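Local coordinates for protein serine protease p27 (Human astrovirus 1, PDB 2W5E) that is a trypsin-like serine protease that probably cleaves the astrovirus polyprotein into its functional products, at residues V47-K57 and I69-T78; R59-F68 and V153-P162. All coordinates share one frame; numbering follows the deposited sequence.

Overall arrangement
Both contacts use strands 52-60 and 66-70 of the first barrel in this trypsin-like double-barrel protease. Contact 1 joins a hairpin of that barrel to the chain leaving strand 66-70, and cadmium ions link it to other subunits. Contact 2 joins the barrel to the chain that leaves the last strand of the second barrel, and it includes the turn carrying the catalytic Asp65. Each is partly buried. Contact 1 is mainly apolar, built round one leucine and two tyrosines. Contact 2 sets aromatic rings, of which Phe68 is buried, beside a lysine-aspartate salt-bridge network and an arginine-carbonyl grip. The two meet where Thr70 OG1 lies 3.5 Å from Arg59 CB.

Contact 1: residues V47-K57 and I69-T78; sequences VCYEGLMYEAK and ITCPGDLHPT. With CD (cadmium ion), chain R; CD (cadmium ion), chain B; CD (cadmium ion), chain M.
Leu75 packs between Tyr49 and Tyr54 in a mainly apolar contact at one end of the first beta barrel of a trypsin-like fold. Residues 47-57 form a beta hairpin, closed by a type I' turn from Tyr49 to Leu52. Strand 66-70 runs antiparallel to the second hairpin strand. The chain then leaves the sheet and passes across the hairpin.

The sheet part is short. Thr70 N donates to Lys57 O at 3.1 Å, and Ile69 CG2 rests on Ala56 CB at 3.6 Å. Pro72 follows, with its CG against Ala56 CB and Tyr54 CB. A type I turn from Pro72 to Leu75 brings the chain back over Tyr54.

Leu75 does most of the filling. Its CB sits over one face of the Tyr54 ring, 3.9 Å from the centroid, in a CH-pi contact. CG stands anti to the backbone N (chi1 -178°), and the branch divides between neighbours. CD1 reaches Tyr49 CD2 at 3.4 Å, while CD2 lies against Tyr54 CD2 and Val47 CG1. The Asp74 carboxylate stands at the edge of the Tyr54 ring, nearly perpendicular to it. Phe27 of strand 21-28 adds to the apolar cluster, meeting Tyr49 edge-to-face and touching Leu75 and Pro77.

Cadmium ions bound by residues of these segments join subunits. His76 ND1 binds one at 2.0 Å, shared with Glu50 of the second subunit and with His4 and His6 of the third. Cys48 SG binds another together with His2 of the fourth subunit.

The Tyr49 hydroxyl fixes the far end of the contact. It is hydrogen-bonded to Gly11 O and receives a water proton. Thr78 N donates to Tyr49 OH at 3.0 Å, along a nearly straight N-H line of 174°.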
# COMPACT_ATOMS: atom_id res chain seq x y z
N VAL A 47 17.42 23.51 3.28
CA VAL A 47 16.34 22.70 2.73
C VAL A 47 15.24 22.64 3.78
O VAL A 47 15.50 22.34 4.93
CB VAL A 47 16.80 21.26 2.37
CG1 VAL A 47 15.62 20.42 1.88
CG2 VAL A 47 17.91 21.28 1.34
N CYS A 48 14.01 22.95 3.38
CA CYS A 48 12.88 22.89 4.29
C CYS A 48 11.96 21.74 3.88
O CYS A 48 11.54 21.67 2.72
CB CYS A 48 12.12 24.21 4.29
SG CYS A 48 10.85 24.28 5.55
N TYR A 49 11.68 20.85 4.82
CA TYR A 49 10.80 19.70 4.57
C TYR A 49 9.95 19.41 5.79
O TYR A 49 10.48 19.26 6.91
CB TYR A 49 11.61 18.46 4.17
CG TYR A 49 10.77 17.28 3.70
CD1 TYR A 49 10.22 17.27 2.41
CD2 TYR A 49 10.51 16.20 4.53
CE1 TYR A 49 9.44 16.18 1.96
CE2 TYR A 49 9.74 15.11 4.10
CZ TYR A 49 9.21 15.11 2.81
OH TYR A 49 8.45 14.05 2.38
N GLU A 50 8.64 19.34 5.58
CA GLU A 50 7.66 19.13 6.65
C GLU A 50 7.90 20.06 7.85
O GLU A 50 7.72 19.68 9.01
CB GLU A 50 7.60 17.64 7.05
CG GLU A 50 6.73 16.76 6.09
CD GLU A 50 5.24 16.93 6.33
OE1 GLU A 50 4.81 16.78 7.48
OE2 GLU A 50 4.46 17.23 5.38
N GLY A 51 8.31 21.30 7.55
CA GLY A 51 8.46 22.34 8.57
C GLY A 51 9.82 22.41 9.26
O GLY A 51 10.06 23.32 10.05
N LEU A 52 10.69 21.44 8.98
CA LEU A 52 12.04 21.45 9.55
C LEU A 52 13.09 21.89 8.54
O LEU A 52 13.13 21.41 7.41
CB LEU A 52 12.39 20.07 10.16
CG LEU A 52 13.76 19.85 10.81
CD1 LEU A 52 14.06 20.85 11.95
CD2 LEU A 52 13.88 18.43 11.33
N MET A 53 13.94 22.83 8.95
CA MET A 53 15.04 23.32 8.11
C MET A 53 16.30 22.49 8.32
O MET A 53 16.68 22.21 9.45
CB MET A 53 15.31 24.80 8.41
CG MET A 53 14.24 25.73 7.87
SD MET A 53 14.55 26.20 6.17
CE MET A 53 15.47 27.72 6.41
N TYR A 54 16.92 22.11 7.22
CA TYR A 54 18.17 21.35 7.22
C TYR A 54 19.22 22.09 6.43
O TYR A 54 18.91 22.75 5.44
CB TYR A 54 17.98 19.99 6.53
CG TYR A 54 16.92 19.07 7.09
CD1 TYR A 54 17.28 17.95 7.83
CD2 TYR A 54 15.57 19.28 6.82
CE1 TYR A 54 16.31 17.07 8.33
CE2 TYR A 54 14.59 18.42 7.32
CZ TYR A 54 14.98 17.31 8.07
OH TYR A 54 14.02 16.44 8.56
N GLU A 55 20.48 21.98 6.85
CA GLU A 55 21.59 22.41 6.02
C GLU A 55 22.01 21.24 5.15
O GLU A 55 22.08 20.10 5.62
CB GLU A 55 22.76 22.90 6.88
CG GLU A 55 23.91 23.49 6.06
CD GLU A 55 25.13 23.83 6.89
OE1 GLU A 55 25.77 22.90 7.42
OE2 GLU A 55 25.45 25.03 7.00
N ALA A 56 22.28 21.51 3.88
CA ALA A 56 22.65 20.47 2.92
C ALA A 56 23.72 21.00 1.97
O ALA A 56 23.76 22.19 1.68
CB ALA A 56 21.42 19.99 2.14
N LYS A 57 24.56 20.10 1.49
CA LYS A 57 25.69 20.47 0.64
C LYS A 57 25.49 20.09 -0.81
O LYS A 57 25.14 18.95 -1.13
CB LYS A 57 26.98 19.83 1.17
CG LYS A 57 28.25 20.35 0.51
CD LYS A 57 29.49 19.63 1.05
CE LYS A 57 30.75 20.33 0.58
NZ LYS A 57 31.99 19.70 1.15
N ILE A 69 22.09 18.00 -4.94
CA ILE A 69 22.39 18.24 -3.54
C ILE A 69 22.28 16.91 -2.78
O ILE A 69 21.31 16.18 -2.95
CB ILE A 69 21.38 19.27 -2.95
CG1 ILE A 69 21.49 20.61 -3.68
CG2 ILE A 69 21.58 19.43 -1.44
CD1 ILE A 69 20.24 21.47 -3.61
N THR A 70 23.28 16.60 -1.95
CA THR A 70 23.23 15.40 -1.11
C THR A 70 22.10 15.54 -0.08
O THR A 70 22.05 16.53 0.66
CB THR A 70 24.60 15.15 -0.42
OG1 THR A 70 25.60 14.95 -1.42
CG2 THR A 70 24.54 13.92 0.49
N CYS A 71 21.17 14.58 -0.06
CA CYS A 71 20.10 14.60 0.93
C CYS A 71 20.69 14.41 2.32
O CYS A 71 21.47 13.47 2.53
CB CYS A 71 19.03 13.53 0.65
SG CYS A 71 17.59 13.63 1.75
N PRO A 72 20.36 15.31 3.26
CA PRO A 72 20.79 15.17 4.65
C PRO A 72 20.43 13.80 5.22
O PRO A 72 19.35 13.28 4.94
CB PRO A 72 20.02 16.27 5.37
CG PRO A 72 19.81 17.30 4.33
CD PRO A 72 19.58 16.55 3.06
N GLY A 73 21.34 13.24 6.02
CA GLY A 73 21.17 11.89 6.57
C GLY A 73 19.97 11.73 7.48
O GLY A 73 19.41 10.64 7.59
N ASP A 74 19.57 12.82 8.13
CA ASP A 74 18.41 12.82 9.03
C ASP A 74 17.10 13.25 8.35
O ASP A 74 16.04 13.25 9.00
CB ASP A 74 18.69 13.68 10.27
CG ASP A 74 19.14 15.11 9.93
OD1 ASP A 74 19.68 15.35 8.83
OD2 ASP A 74 18.96 15.99 10.80
N LEU A 75 17.17 13.60 7.07
CA LEU A 75 15.98 13.93 6.27
C LEU A 75 15.46 12.67 5.57
O LEU A 75 16.09 12.17 4.63
CB LEU A 75 16.28 15.04 5.26
CG LEU A 75 15.17 15.59 4.33
CD1 LEU A 75 13.80 15.57 4.98
CD2 LEU A 75 15.51 16.99 3.86
N HIS A 76 14.31 12.19 6.02
CA HIS A 76 13.72 10.95 5.50
C HIS A 76 12.42 11.27 4.75
O HIS A 76 11.36 11.34 5.37
CB HIS A 76 13.47 9.94 6.65
CG HIS A 76 14.66 9.73 7.54
ND1 HIS A 76 14.54 9.45 8.89
CD2 HIS A 76 15.99 9.75 7.28
CE1 HIS A 76 15.75 9.33 9.42
NE2 HIS A 76 16.64 9.50 8.46
N PRO A 77 12.52 11.49 3.42
CA PRO A 77 11.36 11.91 2.66
C PRO A 77 10.37 10.76 2.49
O PRO A 77 10.78 9.61 2.43
CB PRO A 77 11.95 12.30 1.30
CG PRO A 77 13.17 11.48 1.17
CD PRO A 77 13.71 11.34 2.57
N THR A 78 9.09 11.10 2.43
CA THR A 78 8.02 10.11 2.30
C THR A 78 7.87 9.58 0.88
O THR A 78 7.20 8.56 0.65
CB THR A 78 6.68 10.69 2.75
OG1 THR A 78 6.37 11.83 1.94
CG2 THR A 78 6.75 11.10 4.22
CD CD R . 2.89 17.68 6.23
CD CD B . 13.01 9.17 10.20
CD CD M . 9.60 26.59 4.89
O HOH W 1 5.37 13.89 2.93
O HOH W 2 14.86 14.80 10.58

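Contact 2: residues R59-F68 and V153-P162; sequences RYMPEKDIAF and VIIDPTDFHP
Tyr60, Lys64 and Phe68 of the hairpin carrying the catalytic Asp65 meet the C-terminal tail, which crosses from the second barrel to the first. Lys64 reaches out with its chain extended beyond CG. Its NZ donates to Ile154 O at 2.8 Å. NZ also forms a salt bridge with Asp159 OD2 at 2.7 Å, using the syn lone pair of that oxygen. Asp156 OD2 adds a longer salt bridge. Asp156 N also donates to Asp159 OD2, which holds that carboxylate in place.

Arg59 and Tyr60 face Phe68 in a classic beta bulge. NH1 and NH2 of Arg59 both donate to Phe160 O, which lies in the guanidinium plane, at 3.0 and 2.8 Å. NH2 also pairs with Asp31. Pro162 CD lies over one face of the Tyr60 ring, 3.9 Å from its centroid, and Pro62 N over the opposite face. Phe68 CE1 sits over the middle of the Phe160 ring, with the planes 46° apart.

Ile66 and Phe68 also touch Val33 of strand 31-35, and Phe160 touches Asp31 of the same strand. Ile66 also meets Val141 of strand 138-146, whose backbone pairs with Val153.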
# COMPACT_ATOMS: atom_id res chain seq x y z
N ARG A 59 26.36 18.71 -4.23
CA ARG A 59 27.22 17.59 -4.60
C ARG A 59 27.87 17.77 -5.98
O ARG A 59 29.07 17.56 -6.13
CB ARG A 59 26.42 16.27 -4.57
CG ARG A 59 27.17 15.06 -5.12
CD ARG A 59 26.37 13.76 -4.99
NE ARG A 59 25.25 13.66 -5.92
CZ ARG A 59 25.36 13.43 -7.23
NH1 ARG A 59 26.56 13.31 -7.80
NH2 ARG A 59 24.27 13.34 -7.98
N TYR A 60 27.07 18.18 -6.96
CA TYR A 60 27.50 18.16 -8.36
C TYR A 60 26.73 19.15 -9.23
O TYR A 60 25.50 19.24 -9.16
CB TYR A 60 27.39 16.72 -8.91
CG TYR A 60 27.73 16.54 -10.38
CD1 TYR A 60 28.92 17.03 -10.91
CD2 TYR A 60 26.87 15.84 -11.23
CE1 TYR A 60 29.24 16.85 -12.26
CE2 TYR A 60 27.18 15.65 -12.57
CZ TYR A 60 28.36 16.15 -13.08
OH TYR A 60 28.65 15.96 -14.41
N MET A 61 27.47 19.90 -10.05
CA MET A 61 26.92 20.88 -10.97
C MET A 61 27.35 20.54 -12.40
O MET A 61 28.41 20.98 -12.83
CB MET A 61 27.41 22.29 -10.63
CG MET A 61 27.14 22.78 -9.21
SD MET A 61 25.46 23.36 -8.96
CE MET A 61 25.46 24.88 -9.91
N PRO A 62 26.52 19.77 -13.13
CA PRO A 62 26.87 19.41 -14.51
C PRO A 62 26.77 20.59 -15.48
O PRO A 62 26.45 21.71 -15.06
CB PRO A 62 25.84 18.33 -14.86
CG PRO A 62 24.67 18.64 -14.00
CD PRO A 62 25.24 19.17 -12.72
N GLU A 63 27.05 20.33 -16.75
CA GLU A 63 26.93 21.34 -17.81
C GLU A 63 25.50 21.85 -17.94
O GLU A 63 25.28 23.05 -18.12
CB GLU A 63 27.43 20.78 -19.14
CG GLU A 63 27.63 21.82 -20.24
CD GLU A 63 28.36 21.27 -21.46
OE1 GLU A 63 29.40 20.59 -21.28
OE2 GLU A 63 27.90 21.52 -22.60
N LYS A 64 24.53 20.93 -17.83
CA LYS A 64 23.11 21.29 -17.79
C LYS A 64 22.81 22.18 -16.58
O LYS A 64 23.45 22.05 -15.54
CB LYS A 64 22.23 20.04 -17.73
CG LYS A 64 21.94 19.41 -19.07
CD LYS A 64 20.98 18.24 -18.94
CE LYS A 64 20.84 17.51 -20.26
NZ LYS A 64 20.11 16.22 -20.10
N ASP A 65 21.84 23.07 -16.73
CA ASP A 65 21.47 24.02 -15.69
C ASP A 65 20.67 23.34 -14.56
O ASP A 65 19.57 23.77 -14.20
CB ASP A 65 20.70 25.20 -16.28
CG ASP A 65 21.58 26.10 -17.16
OD1 ASP A 65 22.80 26.19 -16.91
OD2 ASP A 65 21.04 26.73 -18.09
N ILE A 66 21.25 22.27 -14.01
CA ILE A 66 20.65 21.49 -12.94
C ILE A 66 21.68 21.34 -11.82
O ILE A 66 22.89 21.34 -12.07
CB ILE A 66 20.17 20.10 -13.47
CG1 ILE A 66 18.98 20.27 -14.43
CG2 ILE A 66 19.78 19.16 -12.34
CD1 ILE A 66 18.69 19.05 -15.29
N ALA A 67 21.20 21.23 -10.59
CA ALA A 67 22.07 21.05 -9.42
C ALA A 67 21.67 19.81 -8.62
O ALA A 67 20.49 19.53 -8.43
CB ALA A 67 22.03 22.29 -8.53
N PHE A 68 22.68 19.06 -8.17
CA PHE A 68 22.45 17.89 -7.32
C PHE A 68 22.98 18.14 -5.92
O PHE A 68 24.16 18.45 -5.73
CB PHE A 68 23.10 16.64 -7.94
CG PHE A 68 22.50 16.24 -9.26
CD1 PHE A 68 21.40 15.38 -9.31
CD2 PHE A 68 23.04 16.70 -10.45
CE1 PHE A 68 20.83 15.01 -10.53
CE2 PHE A 68 22.49 16.34 -11.68
CZ PHE A 68 21.38 15.49 -11.72
N VAL A 153 14.62 22.04 -18.62
CA VAL A 153 15.70 21.26 -19.22
C VAL A 153 15.49 19.78 -18.94
O VAL A 153 15.37 19.37 -17.78
CB VAL A 153 17.11 21.70 -18.73
CG1 VAL A 153 18.20 20.85 -19.37
CG2 VAL A 153 17.36 23.17 -19.05
N ILE A 154 15.45 18.98 -20.01
CA ILE A 154 15.31 17.53 -19.91
C ILE A 154 16.47 16.90 -19.13
O ILE A 154 17.63 17.26 -19.30
CB ILE A 154 15.14 16.87 -21.32
CG1 ILE A 154 13.69 17.00 -21.80
CG2 ILE A 154 15.50 15.38 -21.31
CD1 ILE A 154 13.47 18.10 -22.81
N ILE A 155 16.12 15.96 -18.25
CA ILE A 155 17.10 15.26 -17.42
C ILE A 155 17.15 13.77 -17.80
O ILE A 155 16.14 13.18 -18.16
CB ILE A 155 16.79 15.45 -15.90
CG1 ILE A 155 17.95 14.95 -15.03
CG2 ILE A 155 15.45 14.80 -15.51
CD1 ILE A 155 17.80 15.25 -13.53
N ASP A 156 18.35 13.19 -17.73
CA ASP A 156 18.51 11.75 -17.91
C ASP A 156 19.52 11.18 -16.88
O ASP A 156 20.22 11.96 -16.24
CB ASP A 156 18.85 11.39 -19.37
CG ASP A 156 20.23 11.87 -19.80
OD1 ASP A 156 21.23 11.32 -19.31
OD2 ASP A 156 20.30 12.78 -20.66
N PRO A 157 19.55 9.84 -16.70
CA PRO A 157 20.40 9.24 -15.67
C PRO A 157 21.90 9.58 -15.74
O PRO A 157 22.59 9.49 -14.72
CB PRO A 157 20.18 7.74 -15.87
CG PRO A 157 18.84 7.64 -16.48
CD PRO A 157 18.77 8.81 -17.41
N THR A 158 22.39 9.96 -16.92
CA THR A 158 23.82 10.27 -17.09
C THR A 158 24.17 11.66 -16.56
O THR A 158 25.35 12.00 -16.43
CB THR A 158 24.29 10.15 -18.56
OG1 THR A 158 23.80 11.27 -19.33
CG2 THR A 158 23.81 8.84 -19.20
N ASP A 159 23.15 12.46 -16.25
CA ASP A 159 23.34 13.81 -15.71
C ASP A 159 23.73 13.81 -14.24
O ASP A 159 24.29 14.79 -13.74
CB ASP A 159 22.08 14.65 -15.91
CG ASP A 159 21.83 14.99 -17.37
OD1 ASP A 159 22.81 15.25 -18.10
OD2 ASP A 159 20.65 15.02 -17.77
N PHE A 160 23.42 12.71 -13.55
CA PHE A 160 23.64 12.58 -12.10
C PHE A 160 25.11 12.54 -11.68
O PHE A 160 25.43 12.89 -10.54
CB PHE A 160 22.92 11.33 -11.57
CG PHE A 160 21.46 11.54 -11.25
CD1 PHE A 160 20.52 11.66 -12.27
CD2 PHE A 160 21.03 11.60 -9.93
CE1 PHE A 160 19.17 11.86 -11.97
CE2 PHE A 160 19.69 11.79 -9.62
CZ PHE A 160 18.75 11.92 -10.64
N HIS A 161 25.99 12.12 -12.59
CA HIS A 161 27.40 11.91 -12.26
C HIS A 161 28.35 12.32 -13.39
O HIS A 161 27.99 12.24 -14.57
CB HIS A 161 27.66 10.45 -11.87
CG HIS A 161 27.00 10.04 -10.59
ND1 HIS A 161 25.82 9.32 -10.55
CD2 HIS A 161 27.34 10.27 -9.30
CE1 HIS A 161 25.47 9.12 -9.30
NE2 HIS A 161 26.37 9.68 -8.52
N PRO A 162 29.57 12.78 -13.04
CA PRO A 162 30.57 13.09 -14.05
C PRO A 162 31.25 11.83 -14.56
O PRO A 162 30.87 11.31 -15.62
CB PRO A 162 31.57 13.96 -13.30
CG PRO A 162 31.51 13.46 -11.90
CD PRO A 162 30.08 13.02 -11.67